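Local coordinates for protein-tyrosine-phosphatase PTP1 (Arabidopsis thaliana, PDB 6KRX), which removes phosphate from phosphotyrosine in proteins, including the MAP kinase MPK6, and modulates plant defence together with another phosphatase, MKP1, at residues K90-D95 with R171-G176; I123-S128 with V299-K304; C157-M162 with L225-P230. All coordinates share one frame; numbering follows the deposited sequence.

Contact 1 of 3, residues K90-D95 with R171-G176; sequences KNRYSD and RTVKCG
Arg92 leaves its backbone with CG anti to N (chi1 -178°) and bends at chi3 (-73°), which lays its guanidinium against the backbone of Lys174 and Cys175. Lys174 bends at chi2 and chi3 and swings its end back to Tyr93. One face of the guanidinium lies under Lys174 O and Cys175 CA. Arg92 NE is 3.3 Å from Lys174 O, but the angle is too poor for a hydrogen bond. NE is bonded instead to Gly139 O, and NH2 to Pro140 O. The two segments are linked through one water, which lies at the guanidinium edge, in its plane. It accepts from Arg92 NH1 at 2.9 Å and donates to Val173 O at 2.8 Å. A weak bond of 3.5 Å joins the same water to Tyr93 OH. Lys174 crosses Tyr93 at about a right angle, with Lys174 NZ 3.6 Å from Tyr93 OH. Tyr93 OH has its hydrogen bond with Ser266 OG, which is also bonded to Lys174 O. The sequence KNRY marks the phosphotyrosine-recognition loop of classical tyrosine phosphatases. Residues 171-176 probably correspond to the E-loop, which carries a lysine beside the active site. Lys174 NZ also bonds weakly to a citrate, probably from the crystallisation liquor. Water thus joins Arg92 to 171-176, Pro140 bonds both Arg92 and Gly176, and Tyr93 and Lys174 lie beside the probable substrate pocket.

Contact 2 of 3, residues I123-S128 with V299-K304; sequences IKTSES and VALFRK
Lys124, whose carbonyl O lies 4.2 Å from Leu301 CD2, sends its NZ the other way to Glu127 OE2. This salt bridge is 2.7 Å long and uses the syn lone pair of the carboxylate oxygen. It stays within the loop 123-128 and links two of its side chains. A second local bond, Ser128 N to Ser126 OG at 3.1 Å, forms an ST turn. The contact with the helix is apolar. Ile123 holds CG2 anti to its backbone N, and this methyl sits over one face of the Phe302 ring. The CH-pi distance from Ile123 CG2 to the ring centroid is 4.0 Å, 29° off the ring normal. Thr125 CG2 meets the same ring at its edge, 3.9 Å from Phe302 CE1. That methyl also touches Leu301 CD2 at 3.8 Å, so it lies against two consecutive residues of the helix. With chi1 at 57°, Thr125 turns OG1 away from these carbons, and OG1 is hydrogen-bonded to Asn280 ND2 of helix 270-286. Cys276, Ala277 and Asn280 of that helix also pack on Phe302. Gln305 adds a polar bridge: its OE1 is bonded to Lys124 N and its NE2 to Leu301 O. The contact thus joins the end of edge strand 120-123 to helix 295-303. It rests on methyl groups against the face and edge of a buried ring, while the nearby polar groups find their partners within the loop or in Asn280 and Gln305.

Contact 3 of 3, residues C157-M162 with L225-P230; sequences CPIIVM and LHIQYP
Ile160 lies beside His226 and Met162 beside Gln228 in a parallel ladder of five backbone hydrogen bonds. These are adjacent strands at the centre of the mixed sheet of the tyrosine phosphatase fold. Leu225 N donates to Pro158 O at 3.0 Å, and Ile160 N to Leu225 O at 2.9 Å. Next come Ile227 N to Ile160 O, Met162 N to Ile227 O at 2.7 Å, and Tyr229 N to Met162 O. The last three are nearly straight on to their carbonyls. Leu225 O also receives a CA-H contact from Ile159 CA at 3.3 Å. His226 NE2 is hydrogen-bonded to Tyr178 OH, while Met162 SD lies at the ring edge, 3.7 Å from His226 CE1. Ile160 CG2 reaches His226 CD2 at 3.7 Å. Replacing His226 by alanine would probably leave Tyr178 OH without this mate and open a gap beside Met162 and Ile160. Gln228 has both amide ends satisfied, OE1 by Arg208 NH1 and NE2 by Thr164 O; the extended Met162 runs alongside it. Outward backbone groups serve the flanking strands: Ile159 and Val161 bond to 261-264, His226 and Gln228 to 206-214. Helix 242-251 packs on the sheet face carrying Ile159 and Val161, and also meets Tyr229.

Overall arrangement
All three contacts belong to one tyrosine phosphatase domain, built on a mixed central sheet. Contact 3 lies in the middle of that sheet, beside the strand 261-264 that leads into the catalytic Cys265; the side chains of Met162 and Cys265 are about 7 Å apart. Contact 1 comes nearest to the active site: the side chain of Tyr93 is about 3 Å from that of Ser266, and that of Lys174 about 4 Å from that of Asp234, both probable substrate-binding residues. Contacts 1 and 3 touch, with Cys175 SG 4.0 Å from Met162 CE. Contact 2 sits at the edge strand; its centre is about 25 Å from that of contact 1 and about 20 Å from that of contact 3.

Contact 1 of 3, residues K90-D95 with R171-G176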
loop_
_atom_site.group_PDB
_atom_site.type_symbol
_atom_site.label_atom_id
_atom_site.label_comp_id
_atom_site.label_asym_id
_atom_site.label_seq_id
_atom_site.Cartn_x
_atom_site.Cartn_y
_atom_site.Cartn_z
ATOM N N LYS A 90 9.064 -9.423 -15.172
ATOM C CA LYS A 90 7.824 -9.282 -14.359
ATOM C C LYS A 90 8.013 -8.116 -13.384
ATOM O O LYS A 90 7.107 -7.879 -12.558
ATOM C CB LYS A 90 7.524 -10.588 -13.623
ATOM C CG LYS A 90 7.234 -11.766 -14.546
ATOM C CD LYS A 90 7.110 -13.071 -13.845
ATOM C CE LYS A 90 7.174 -14.224 -14.830
ATOM N NZ LYS A 90 7.222 -15.525 -14.129
ATOM N N ASN A 91 9.155 -7.430 -13.482
ATOM C CA ASN A 91 9.478 -6.282 -12.601
ATOM C C ASN A 91 9.372 -4.989 -13.407
ATOM O O ASN A 91 10.082 -4.850 -14.408
ATOM C CB ASN A 91 10.862 -6.430 -11.969
ATOM C CG ASN A 91 10.969 -7.682 -11.137
ATOM O OD1 ASN A 91 10.066 -7.991 -10.372
ATOM N ND2 ASN A 91 12.055 -8.417 -11.292
ATOM N N ARG A 92 8.507 -4.070 -12.968
ATOM C CA ARG A 92 8.376 -2.763 -13.652
ATOM C C ARG A 92 9.693 -1.983 -13.577
ATOM O O ARG A 92 10.049 -1.324 -14.587
ATOM C CB ARG A 92 7.223 -1.975 -13.035
ATOM C CG ARG A 92 6.973 -0.626 -13.686
ATOM C CD ARG A 92 5.685 -0.003 -13.170
ATOM N NE ARG A 92 4.500 -0.674 -13.689
ATOM C CZ ARG A 92 4.009 -0.521 -14.917
ATOM N NH1 ARG A 92 4.570 0.321 -15.771
ATOM N NH2 ARG A 92 2.939 -1.198 -15.281
ATOM N N TYR A 93 10.354 -2.028 -12.412
ATOM C CA TYR A 93 11.631 -1.331 -12.132
ATOM C C TYR A 93 12.638 -2.392 -11.707
ATOM O O TYR A 93 12.313 -3.174 -10.803
ATOM C CB TYR A 93 11.448 -0.288 -11.035
ATOM C CG TYR A 93 10.444 0.769 -11.404
ATOM C CD1 TYR A 93 10.817 1.856 -12.178
ATOM C CD2 TYR A 93 9.119 0.672 -11.013
ATOM C CE1 TYR A 93 9.901 2.828 -12.544
ATOM C CE2 TYR A 93 8.192 1.634 -11.377
ATOM C CZ TYR A 93 8.582 2.724 -12.136
ATOM O OH TYR A 93 7.684 3.686 -12.506
ATOM N N SER A 94 13.811 -2.409 -12.340
ATOM C CA SER A 94 14.721 -3.558 -12.112
ATOM C C SER A 94 15.263 -3.488 -10.679
ATOM O O SER A 94 15.662 -4.548 -10.163
ATOM C CB SER A 94 15.822 -3.580 -13.140
ATOM O OG SER A 94 16.455 -2.317 -13.184
ATOM N N ASP A 95 15.214 -2.303 -10.058
ATOM C CA ASP A 95 15.830 -2.088 -8.722
ATOM C C ASP A 95 14.769 -2.103 -7.613
ATOM O O ASP A 95 15.150 -1.853 -6.453
ATOM C CB ASP A 95 16.630 -0.785 -8.691
ATOM C CG ASP A 95 15.807 0.477 -8.900
ATOM O OD1 ASP A 95 14.790 0.423 -9.617
ATOM O OD2 ASP A 95 16.194 1.513 -8.342
ATOM N N ARG A 171 3.255 11.452 -20.310
ATOM C CA ARG A 171 2.780 10.285 -21.100
ATOM C C ARG A 171 3.692 9.075 -20.889
ATOM O O ARG A 171 3.700 8.198 -21.757
ATOM C CB ARG A 171 2.651 10.605 -22.590
ATOM C CG ARG A 171 1.821 11.846 -22.866
ATOM C CD ARG A 171 0.498 11.843 -22.135
ATOM N NE ARG A 171 -0.312 10.681 -22.432
ATOM C CZ ARG A 171 -1.402 10.318 -21.767
ATOM N NH1 ARG A 171 -1.806 11.005 -20.713
ATOM N NH2 ARG A 171 -2.061 9.244 -22.141
ATOM N N THR A 172 4.402 9.030 -19.766
ATOM C CA THR A 172 5.079 7.770 -19.365
ATOM C C THR A 172 4.077 6.856 -18.648
ATOM O O THR A 172 3.360 7.339 -17.735
ATOM C CB THR A 172 6.280 8.062 -18.472
ATOM O OG1 THR A 172 7.172 8.898 -19.215
ATOM C CG2 THR A 172 6.984 6.795 -18.037
ATOM N N VAL A 173 4.019 5.594 -19.066
ATOM C CA VAL A 173 3.065 4.627 -18.455
ATOM C C VAL A 173 3.607 4.261 -17.071
ATOM O O VAL A 173 4.802 3.908 -16.969
ATOM C CB VAL A 173 2.835 3.390 -19.338
ATOM C CG1 VAL A 173 2.048 2.321 -18.596
ATOM C CG2 VAL A 173 2.133 3.760 -20.642
ATOM N N LYS A 174 2.740 4.341 -16.064
ATOM C CA LYS A 174 3.140 4.132 -14.649
ATOM C C LYS A 174 2.480 2.859 -14.128
ATOM O O LYS A 174 3.003 2.258 -13.163
ATOM C CB LYS A 174 2.708 5.323 -13.795
ATOM C CG LYS A 174 3.265 6.668 -14.241
ATOM C CD LYS A 174 4.771 6.722 -14.310
ATOM C CE LYS A 174 5.424 6.700 -12.942
ATOM N NZ LYS A 174 6.824 7.178 -12.992
ATOM N N CYS A 175 1.374 2.469 -14.753
ATOM C CA CYS A 175 0.596 1.303 -14.286
ATOM C C CYS A 175 -0.244 0.763 -15.448
ATOM O O CYS A 175 -0.818 1.572 -16.206
ATOM C CB CYS A 175 -0.267 1.672 -13.083
ATOM S SG CYS A 175 -1.188 0.278 -12.387
ATOM N N GLY A 176 -0.319 -0.562 -15.550
ATOM C CA GLY A 176 -1.184 -1.184 -16.563
ATOM C C GLY A 176 -2.642 -1.006 -16.200
ATOM O O GLY A 176 -2.959 -0.962 -15.001
HETATM O O HOH W 1 6.585 2.365 -15.506
#

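Contact 2 of 3, residues I123-S128 with V299-K304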
loop_
_atom_site.group_PDB
_atom_site.type_symbol
_atom_site.label_atom_id
_atom_site.label_comp_id
_atom_site.label_asym_id
_atom_site.label_seq_id
_atom_site.Cartn_x
_atom_site.Cartn_y
_atom_site.Cartn_z
ATOM N N ILE A 123 3.586 -6.628 4.180
ATOM C CA ILE A 123 4.018 -5.570 5.135
ATOM C C ILE A 123 3.185 -5.708 6.408
ATOM O O ILE A 123 1.954 -5.619 6.320
ATOM C CB ILE A 123 3.855 -4.156 4.554
ATOM C CG1 ILE A 123 4.433 -4.038 3.141
ATOM C CG2 ILE A 123 4.441 -3.120 5.503
ATOM C CD1 ILE A 123 5.920 -4.300 3.045
ATOM N N LYS A 124 3.844 -5.904 7.541
ATOM C CA LYS A 124 3.075 -6.001 8.801
ATOM C C LYS A 124 3.946 -5.531 9.962
ATOM O O LYS A 124 5.179 -5.667 9.893
ATOM C CB LYS A 124 2.586 -7.427 9.035
ATOM C CG LYS A 124 3.681 -8.468 9.128
ATOM C CD LYS A 124 3.118 -9.847 9.423
ATOM C CE LYS A 124 4.192 -10.901 9.291
ATOM N NZ LYS A 124 3.698 -12.232 9.704
ATOM N N THR A 125 3.283 -5.100 11.025
ATOM C CA THR A 125 4.004 -4.671 12.247
ATOM C C THR A 125 3.642 -5.626 13.385
ATOM O O THR A 125 4.406 -5.626 14.362
ATOM C CB THR A 125 3.708 -3.192 12.550
ATOM O OG1 THR A 125 2.299 -3.017 12.684
ATOM C CG2 THR A 125 4.232 -2.294 11.460
ATOM N N SER A 126 2.539 -6.379 13.262
ATOM C CA SER A 126 2.153 -7.415 14.269
ATOM C C SER A 126 1.055 -8.345 13.725
ATOM O O SER A 126 0.647 -8.177 12.553
ATOM C CB SER A 126 1.730 -6.766 15.569
ATOM O OG SER A 126 0.358 -6.396 15.544
ATOM N N GLU A 127 0.587 -9.300 14.545
ATOM C CA GLU A 127 -0.528 -10.199 14.131
ATOM C C GLU A 127 -1.831 -9.738 14.794
ATOM O O GLU A 127 -2.849 -10.459 14.661
ATOM C CB GLU A 127 -0.247 -11.668 14.468
ATOM C CG GLU A 127 1.092 -12.178 13.972
ATOM C CD GLU A 127 1.362 -12.030 12.482
ATOM O OE1 GLU A 127 0.397 -12.070 11.676
ATOM O OE2 GLU A 127 2.548 -11.895 12.134
ATOM N N SER A 128 -1.824 -8.564 15.440
ATOM C CA SER A 128 -3.083 -8.037 16.024
ATOM C C SER A 128 -4.162 -7.959 14.940
ATOM O O SER A 128 -3.853 -7.500 13.822
ATOM C CB SER A 128 -2.869 -6.688 16.673
ATOM O OG SER A 128 -4.109 -6.169 17.131
ATOM N N VAL A 299 9.171 3.272 9.655
ATOM C CA VAL A 299 9.644 3.297 8.249
ATOM C C VAL A 299 10.857 2.355 8.118
ATOM O O VAL A 299 10.951 1.650 7.113
ATOM C CB VAL A 299 9.961 4.726 7.787
ATOM C CG1 VAL A 299 10.640 4.712 6.418
ATOM C CG2 VAL A 299 8.702 5.587 7.752
ATOM N N ALA A 300 11.721 2.295 9.130
ATOM C CA ALA A 300 12.856 1.343 9.099
ATOM C C ALA A 300 12.336 -0.091 8.989
ATOM O O ALA A 300 12.931 -0.876 8.217
ATOM C CB ALA A 300 13.703 1.525 10.337
ATOM N N LEU A 301 11.287 -0.418 9.742
ATOM C CA LEU A 301 10.728 -1.795 9.719
ATOM C C LEU A 301 10.108 -2.052 8.339
ATOM O O LEU A 301 10.273 -3.151 7.819
ATOM C CB LEU A 301 9.698 -1.928 10.842
ATOM C CG LEU A 301 8.923 -3.240 10.883
ATOM C CD1 LEU A 301 9.869 -4.422 11.015
ATOM C CD2 LEU A 301 7.898 -3.207 12.007
ATOM N N PHE A 302 9.430 -1.053 7.771
ATOM C CA PHE A 302 8.838 -1.209 6.423
ATOM C C PHE A 302 9.957 -1.490 5.420
ATOM O O PHE A 302 9.761 -2.326 4.508
ATOM C CB PHE A 302 8.072 0.049 6.011
ATOM C CG PHE A 302 6.706 0.244 6.609
ATOM C CD1 PHE A 302 6.164 -0.640 7.526
ATOM C CD2 PHE A 302 5.946 1.339 6.211
ATOM C CE1 PHE A 302 4.905 -0.413 8.072
ATOM C CE2 PHE A 302 4.673 1.533 6.724
ATOM C CZ PHE A 302 4.166 0.669 7.655
ATOM N N ARG A 303 11.085 -0.801 5.580
ATOM C CA ARG A 303 12.190 -0.933 4.592
ATOM C C ARG A 303 12.836 -2.316 4.701
ATOM O O ARG A 303 13.310 -2.828 3.659
ATOM C CB ARG A 303 13.183 0.207 4.767
ATOM C CG ARG A 303 12.664 1.537 4.252
ATOM C CD ARG A 303 13.602 2.675 4.521
ATOM N NE ARG A 303 13.149 3.881 3.858
ATOM C CZ ARG A 303 13.888 4.973 3.697
ATOM N NH1 ARG A 303 15.126 5.010 4.167
ATOM N NH2 ARG A 303 13.385 6.017 3.068
ATOM N N LYS A 304 12.808 -2.899 5.889
ATOM C CA LYS A 304 13.288 -4.294 6.090
ATOM C C LYS A 304 12.336 -5.284 5.411
ATOM O O LYS A 304 12.723 -6.450 5.245
ATOM C CB LYS A 304 13.405 -4.607 7.584
ATOM C CG LYS A 304 14.566 -3.913 8.277
ATOM C CD LYS A 304 14.764 -4.400 9.693
ATOM C CE LYS A 304 16.010 -3.850 10.356
ATOM N NZ LYS A 304 15.990 -2.369 10.437
#

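Contact 3 of 3, residues C157-M162 with L225-P230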
loop_
_atom_site.group_PDB
_atom_site.type_symbol
_atom_site.label_atom_id
_atom_site.label_comp_id
_atom_site.label_asym_id
_atom_site.label_seq_id
_atom_site.Cartn_x
_atom_site.Cartn_y
_atom_site.Cartn_z
ATOM N N CYS A 157 -7.779 -10.593 -0.654
ATOM C CA CYS A 157 -7.639 -9.147 -0.342
ATOM C C CYS A 157 -8.959 -8.425 -0.560
ATOM O O CYS A 157 -9.513 -8.461 -1.651
ATOM C CB CYS A 157 -6.580 -8.514 -1.225
ATOM S SG CYS A 157 -5.008 -9.393 -1.101
ATOM N N PRO A 158 -9.524 -7.775 0.478
ATOM C CA PRO A 158 -10.807 -7.082 0.318
ATOM C C PRO A 158 -10.751 -5.675 -0.283
ATOM O O PRO A 158 -11.797 -5.148 -0.633
ATOM C CB PRO A 158 -11.305 -6.963 1.757
ATOM C CG PRO A 158 -10.047 -6.882 2.578
ATOM C CD PRO A 158 -9.054 -7.788 1.866
ATOM N N ILE A 159 -9.538 -5.116 -0.375
ATOM C CA ILE A 159 -9.349 -3.675 -0.703
ATOM C C ILE A 159 -8.130 -3.586 -1.604
ATOM O O ILE A 159 -7.123 -4.259 -1.302
ATOM C CB ILE A 159 -9.133 -2.807 0.561
ATOM C CG1 ILE A 159 -10.281 -2.895 1.571
ATOM C CG2 ILE A 159 -8.851 -1.361 0.174
ATOM C CD1 ILE A 159 -11.582 -2.292 1.101
ATOM N N ILE A 160 -8.217 -2.720 -2.603
ATOM C CA ILE A 160 -7.024 -2.274 -3.366
ATOM C C ILE A 160 -6.976 -0.755 -3.208
ATOM O O ILE A 160 -7.956 -0.085 -3.596
ATOM C CB ILE A 160 -7.065 -2.693 -4.846
ATOM C CG1 ILE A 160 -7.106 -4.219 -5.004
ATOM C CG2 ILE A 160 -5.882 -2.094 -5.595
ATOM C CD1 ILE A 160 -7.529 -4.708 -6.381
ATOM N N VAL A 161 -5.840 -0.261 -2.730
ATOM C CA VAL A 161 -5.568 1.202 -2.702
ATOM C C VAL A 161 -4.560 1.499 -3.813
ATOM O O VAL A 161 -3.444 0.969 -3.755
ATOM C CB VAL A 161 -5.055 1.647 -1.326
ATOM C CG1 VAL A 161 -4.713 3.137 -1.311
ATOM C CG2 VAL A 161 -6.076 1.339 -0.264
ATOM N N MET A 162 -4.993 2.273 -4.807
ATOM C CA MET A 162 -4.167 2.619 -5.992
ATOM C C MET A 162 -3.812 4.108 -5.937
ATOM O O MET A 162 -4.738 4.939 -5.972
ATOM C CB MET A 162 -4.925 2.311 -7.280
ATOM C CG MET A 162 -4.187 2.750 -8.511
ATOM S SD MET A 162 -5.106 2.199 -9.967
ATOM C CE MET A 162 -4.074 2.869 -11.266
ATOM N N LEU A 225 -13.199 -3.731 -2.936
ATOM C CA LEU A 225 -13.367 -2.271 -3.118
ATOM C C LEU A 225 -12.027 -1.727 -3.627
ATOM O O LEU A 225 -11.028 -1.886 -2.906
ATOM C CB LEU A 225 -13.765 -1.608 -1.802
ATOM C CG LEU A 225 -13.929 -0.089 -1.869
ATOM C CD1 LEU A 225 -15.058 0.293 -2.810
ATOM C CD2 LEU A 225 -14.144 0.492 -0.487
ATOM N N HIS A 226 -12.052 -1.130 -4.812
ATOM C CA HIS A 226 -10.870 -0.497 -5.449
ATOM C C HIS A 226 -10.945 1.019 -5.238
ATOM O O HIS A 226 -11.947 1.632 -5.652
ATOM C CB HIS A 226 -10.838 -0.896 -6.920
ATOM C CG HIS A 226 -9.626 -0.471 -7.661
ATOM N ND1 HIS A 226 -9.503 0.796 -8.188
ATOM C CD2 HIS A 226 -8.503 -1.146 -7.989
ATOM C CE1 HIS A 226 -8.346 0.878 -8.815
ATOM N NE2 HIS A 226 -7.715 -0.301 -8.695
ATOM N N ILE A 227 -9.934 1.581 -4.574
ATOM C CA ILE A 227 -9.876 3.039 -4.287
ATOM C C ILE A 227 -8.681 3.598 -5.050
ATOM O O ILE A 227 -7.547 3.183 -4.764
ATOM C CB ILE A 227 -9.766 3.311 -2.778
ATOM C CG1 ILE A 227 -10.891 2.617 -1.997
ATOM C CG2 ILE A 227 -9.706 4.813 -2.525
ATOM C CD1 ILE A 227 -10.742 2.660 -0.494
ATOM N N GLN A 228 -8.955 4.488 -5.994
ATOM C CA GLN A 228 -7.893 5.123 -6.797
ATOM C C GLN A 228 -7.820 6.601 -6.414
ATOM O O GLN A 228 -8.860 7.284 -6.363
ATOM C CB GLN A 228 -8.134 4.964 -8.300
ATOM C CG GLN A 228 -6.998 5.573 -9.114
ATOM C CD GLN A 228 -7.201 5.574 -10.611
ATOM O OE1 GLN A 228 -8.307 5.384 -11.123
ATOM N NE2 GLN A 228 -6.113 5.805 -11.326
ATOM N N TYR A 229 -6.601 7.064 -6.150
ATOM C CA TYR A 229 -6.331 8.490 -5.871
ATOM C C TYR A 229 -5.394 9.017 -6.948
ATOM O O TYR A 229 -4.235 8.635 -6.982
ATOM C CB TYR A 229 -5.688 8.639 -4.501
ATOM C CG TYR A 229 -5.372 10.049 -4.112
ATOM C CD1 TYR A 229 -6.190 11.111 -4.456
ATOM C CD2 TYR A 229 -4.274 10.309 -3.315
ATOM C CE1 TYR A 229 -5.896 12.406 -4.060
ATOM C CE2 TYR A 229 -3.978 11.590 -2.899
ATOM C CZ TYR A 229 -4.785 12.646 -3.276
ATOM O OH TYR A 229 -4.483 13.904 -2.841
ATOM N N PRO A 230 -5.918 9.780 -7.932
ATOM C CA PRO A 230 -5.129 10.222 -9.083
ATOM C C PRO A 230 -4.399 11.559 -8.927
ATOM O O PRO A 230 -3.805 12.011 -9.903
ATOM C CB PRO A 230 -6.213 10.371 -10.159
ATOM C CG PRO A 230 -7.400 10.872 -9.378
ATOM C CD PRO A 230 -7.335 10.148 -8.048
#